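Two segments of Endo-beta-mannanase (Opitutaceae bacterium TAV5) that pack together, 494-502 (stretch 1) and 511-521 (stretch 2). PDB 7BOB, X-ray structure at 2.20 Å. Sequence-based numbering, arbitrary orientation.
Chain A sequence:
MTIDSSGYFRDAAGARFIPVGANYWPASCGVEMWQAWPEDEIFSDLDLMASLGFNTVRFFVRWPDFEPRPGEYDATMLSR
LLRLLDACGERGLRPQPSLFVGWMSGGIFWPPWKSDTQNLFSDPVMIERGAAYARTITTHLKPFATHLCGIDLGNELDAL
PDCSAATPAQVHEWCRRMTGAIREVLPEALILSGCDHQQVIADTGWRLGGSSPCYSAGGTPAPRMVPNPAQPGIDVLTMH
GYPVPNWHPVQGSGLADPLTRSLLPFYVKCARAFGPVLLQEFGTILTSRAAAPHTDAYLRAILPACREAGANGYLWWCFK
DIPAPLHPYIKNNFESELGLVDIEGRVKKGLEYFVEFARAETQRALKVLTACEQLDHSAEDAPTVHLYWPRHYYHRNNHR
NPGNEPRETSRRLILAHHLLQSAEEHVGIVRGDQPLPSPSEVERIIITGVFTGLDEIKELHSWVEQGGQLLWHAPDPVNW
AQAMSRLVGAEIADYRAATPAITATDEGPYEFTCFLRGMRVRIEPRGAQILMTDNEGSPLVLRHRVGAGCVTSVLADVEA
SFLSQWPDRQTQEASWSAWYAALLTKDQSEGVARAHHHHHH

Stretch 1 (494-502) DYRAATPAI
Stretch 2 (511-521) EFTCFLRGMRV

Two arginines stack across this contact. The guanidinium of Arg496 lies flat on that of Arg520, with centres 3.6 Å apart and planes at 13°. Arg496 NH2 and Arg520 NH1 are 3.3 Å apart; both are donors, so no hydrogen bond joins these like charges. The opposite face of the Arg520 guanidinium is covered by Ala501, with CB 3.4 Å from Arg520 NH2. Thr499 O lies at the guanidinium edge, 2.6 Å from Arg520 NH1. Water 1 accepts from Arg520 NH2 at 3.1 Å and lies 3.0 Å from Pro500 O, between the two stretches.

Arg520 is nearly extended: chi1 -164°, chi2 164°, chi3 166°, all t. Arg496 bends instead, with chi1 p (48°), chi2 t (153°) and chi3 m (-59°), which brings its end nearer the other stretch. Arg496 NE donates to Ala497 O at 3.3 Å. Arg496 NH2 makes a weak bond to Thr499 OG1, also 3.3 Å.

The stretches run antiparallel and pair at both ends. At one end, Ala501 and Phe512 form a hydrogen-bonded pair, CA to CA 5.2 Å. Ala501 N donates to Phe512 O at 3.0 Å, and Phe512 N to Ala501 O at 2.8 Å. Ile502 and Glu511 follow as a non-hydrogen-bonded pair, CA to CA 4.4 Å. Their side chains share a face, with Ile502 CD1 3.6 Å from Glu511 OE1. Ile502 is m, t; Glu511 is t, t with chi3 -60°.

At the other end, Tyr495 and Val521 form a non-hydrogen-bonded pair, CA to CA 4.3 Å, and their side chains diverge. Arg496 N donates to Arg520 O at 3.0 Å. Val521 CA approaches Asp494 O at 3.6 Å in a CA-H...O contact. Tyr495 has chi1 -49° and chi2 -79°; its CD1 is 4.2 Å from Val521 CG1.

Between the paired ends, stretch 1 is a loop from Ala497 to Pro500. Ala498 has phi/psi -83/46 and Pro500 -59/146. Ala498 CB meets Gly518 O at 3.5 Å. Stretch 2 turns through Arg517 (59/21) and Gly518 (74/9), with Gly518 N donating to Phe515 O at 2.8 Å. The CA-to-CB bond of Phe515 points toward stretch 1, with chi1 -59° and chi2 90°. Its ring edge meets the backbone of Pro500 and Ala501, with Phe515 CZ 3.8 Å from Ala501 N. Ala501 CB lies 4.1 Å from Phe515 CZ, so this small side chain touches both the ring and Arg520. The contact buries 780 Å², both sides summed.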

# COMPACT_ATOMS: atom_id res chain seq x y z
N ASP A 494 7.32 32.20 6.52
CA ASP A 494 7.94 31.26 5.60
C ASP A 494 7.76 29.87 6.17
O ASP A 494 7.46 29.71 7.36
CB ASP A 494 9.43 31.57 5.38
CG ASP A 494 10.04 30.77 4.22
OD1 ASP A 494 9.28 30.15 3.43
OD2 ASP A 494 11.29 30.75 4.09
N TYR A 495 7.97 28.87 5.32
CA TYR A 495 8.24 27.54 5.82
C TYR A 495 9.65 27.47 6.39
O TYR A 495 10.49 28.33 6.16
CB TYR A 495 8.09 26.51 4.71
CG TYR A 495 6.80 26.67 3.94
CD1 TYR A 495 5.60 26.18 4.45
CD2 TYR A 495 6.79 27.33 2.71
CE1 TYR A 495 4.42 26.33 3.74
CE2 TYR A 495 5.63 27.49 2.01
CZ TYR A 495 4.45 26.98 2.51
OH TYR A 495 3.30 27.15 1.77
N ARG A 496 9.92 26.39 7.12
CA ARG A 496 11.27 26.07 7.55
C ARG A 496 11.40 24.56 7.63
O ARG A 496 10.40 23.84 7.54
CB ARG A 496 11.58 26.72 8.91
CG ARG A 496 10.47 26.47 9.92
CD ARG A 496 11.03 26.48 11.33
NE ARG A 496 12.05 25.45 11.46
CZ ARG A 496 13.00 25.45 12.39
NH1 ARG A 496 13.05 26.44 13.29
NH2 ARG A 496 13.89 24.46 12.41
N ALA A 497 12.62 24.08 7.83
CA ALA A 497 12.85 22.63 7.83
C ALA A 497 12.11 21.96 8.98
O ALA A 497 12.07 22.47 10.11
CB ALA A 497 14.35 22.34 7.93
N ALA A 498 11.56 20.78 8.71
CA ALA A 498 10.75 20.05 9.67
C ALA A 498 11.61 19.24 10.63
O ALA A 498 11.32 18.07 10.90
CB ALA A 498 9.76 19.13 8.95
N THR A 499 12.66 19.86 11.16
CA THR A 499 13.54 19.23 12.11
C THR A 499 12.97 19.35 13.52
O THR A 499 12.16 20.24 13.79
CB THR A 499 14.93 19.87 12.04
OG1 THR A 499 14.81 21.28 12.28
CG2 THR A 499 15.55 19.61 10.69
N PRO A 500 13.39 18.49 14.45
CA PRO A 500 12.75 18.46 15.77
C PRO A 500 12.84 19.79 16.51
O PRO A 500 13.81 20.54 16.38
CB PRO A 500 13.53 17.36 16.51
CG PRO A 500 13.95 16.44 15.45
CD PRO A 500 14.29 17.33 14.25
N ALA A 501 11.80 20.08 17.27
CA ALA A 501 11.78 21.25 18.13
C ALA A 501 11.96 20.77 19.56
O ALA A 501 11.22 19.89 20.02
CB ALA A 501 10.48 22.04 17.97
N ILE A 502 12.97 21.31 20.24
CA ILE A 502 13.29 20.97 21.62
C ILE A 502 12.94 22.17 22.49
O ILE A 502 13.19 23.31 22.10
CB ILE A 502 14.77 20.58 21.76
CG1 ILE A 502 15.10 19.45 20.79
CG2 ILE A 502 15.11 20.21 23.21
CD1 ILE A 502 16.38 18.75 21.11
N GLU A 511 10.60 17.24 23.45
CA GLU A 511 11.08 17.23 22.07
C GLU A 511 9.96 16.75 21.17
O GLU A 511 9.43 15.65 21.37
CB GLU A 511 12.31 16.33 21.92
CG GLU A 511 12.80 16.23 20.50
CD GLU A 511 13.92 15.23 20.37
OE1 GLU A 511 14.96 15.43 21.03
OE2 GLU A 511 13.75 14.24 19.62
N PHE A 512 9.60 17.56 20.18
CA PHE A 512 8.57 17.25 19.20
C PHE A 512 9.23 16.96 17.85
O PHE A 512 9.82 17.86 17.25
CB PHE A 512 7.58 18.40 19.07
CG PHE A 512 6.90 18.74 20.35
CD1 PHE A 512 5.91 17.93 20.86
CD2 PHE A 512 7.29 19.85 21.08
CE1 PHE A 512 5.28 18.23 22.06
CE2 PHE A 512 6.66 20.15 22.29
CZ PHE A 512 5.66 19.35 22.77
N THR A 513 9.08 15.72 17.37
CA THR A 513 9.61 15.32 16.07
C THR A 513 8.59 15.35 14.95
O THR A 513 8.99 15.22 13.80
CB THR A 513 10.20 13.91 16.16
OG1 THR A 513 9.12 12.98 16.40
CG2 THR A 513 11.23 13.82 17.27
N CYS A 514 7.30 15.50 15.23
CA CYS A 514 6.27 15.48 14.20
C CYS A 514 5.60 16.83 14.08
O CYS A 514 5.41 17.54 15.08
CB CYS A 514 5.19 14.43 14.48
SG CYS A 514 5.82 12.77 14.71
N PHE A 515 5.20 17.17 12.86
CA PHE A 515 4.61 18.45 12.55
C PHE A 515 3.50 18.20 11.56
O PHE A 515 3.56 17.26 10.76
CB PHE A 515 5.68 19.43 12.00
CG PHE A 515 6.81 19.65 12.98
CD1 PHE A 515 7.93 18.85 12.95
CD2 PHE A 515 6.71 20.62 13.96
CE1 PHE A 515 8.95 19.01 13.88
CE2 PHE A 515 7.73 20.80 14.89
CZ PHE A 515 8.85 19.99 14.84
N LEU A 516 2.46 19.02 11.63
CA LEU A 516 1.24 18.68 10.91
C LEU A 516 1.49 18.72 9.41
O LEU A 516 2.07 19.68 8.89
CB LEU A 516 0.10 19.63 11.29
CG LEU A 516 -1.31 19.08 11.05
CD1 LEU A 516 -1.67 17.98 12.07
CD2 LEU A 516 -2.35 20.21 11.11
N ARG A 517 1.07 17.65 8.73
CA ARG A 517 1.32 17.43 7.32
C ARG A 517 2.81 17.39 7.01
O ARG A 517 3.20 17.59 5.87
CB ARG A 517 0.62 18.48 6.44
CG ARG A 517 -0.87 18.61 6.68
CD ARG A 517 -1.44 19.58 5.66
NE ARG A 517 -2.85 19.90 5.90
CZ ARG A 517 -3.87 19.26 5.31
NH1 ARG A 517 -3.62 18.25 4.46
NH2 ARG A 517 -5.13 19.61 5.56
N GLY A 518 3.65 17.14 8.01
CA GLY A 518 5.07 17.05 7.76
C GLY A 518 5.76 18.37 7.51
O GLY A 518 6.93 18.38 7.11
N MET A 519 5.07 19.49 7.72
CA MET A 519 5.63 20.81 7.43
C MET A 519 5.67 21.65 8.70
O MET A 519 4.81 21.54 9.59
CB MET A 519 4.82 21.54 6.36
CG MET A 519 4.93 20.87 5.00
SD MET A 519 4.20 21.83 3.69
CE MET A 519 2.44 21.63 4.05
N ARG A 520 6.70 22.49 8.77
CA ARG A 520 6.91 23.41 9.86
C ARG A 520 6.97 24.82 9.31
O ARG A 520 7.42 25.05 8.18
CB ARG A 520 8.18 23.04 10.61
CG ARG A 520 8.29 23.67 11.95
CD ARG A 520 9.33 22.98 12.76
NE ARG A 520 9.68 23.78 13.92
CZ ARG A 520 10.80 23.64 14.60
NH1 ARG A 520 11.70 22.73 14.22
NH2 ARG A 520 11.03 24.41 15.65
N VAL A 521 6.50 25.79 10.10
CA VAL A 521 6.36 27.16 9.63
C VAL A 521 7.12 28.09 10.56
O VAL A 521 7.26 27.82 11.76
CB VAL A 521 4.90 27.63 9.52
CG1 VAL A 521 4.22 26.97 8.33
CG2 VAL A 521 4.16 27.37 10.83
O HOH W 1 13.93 23.54 16.22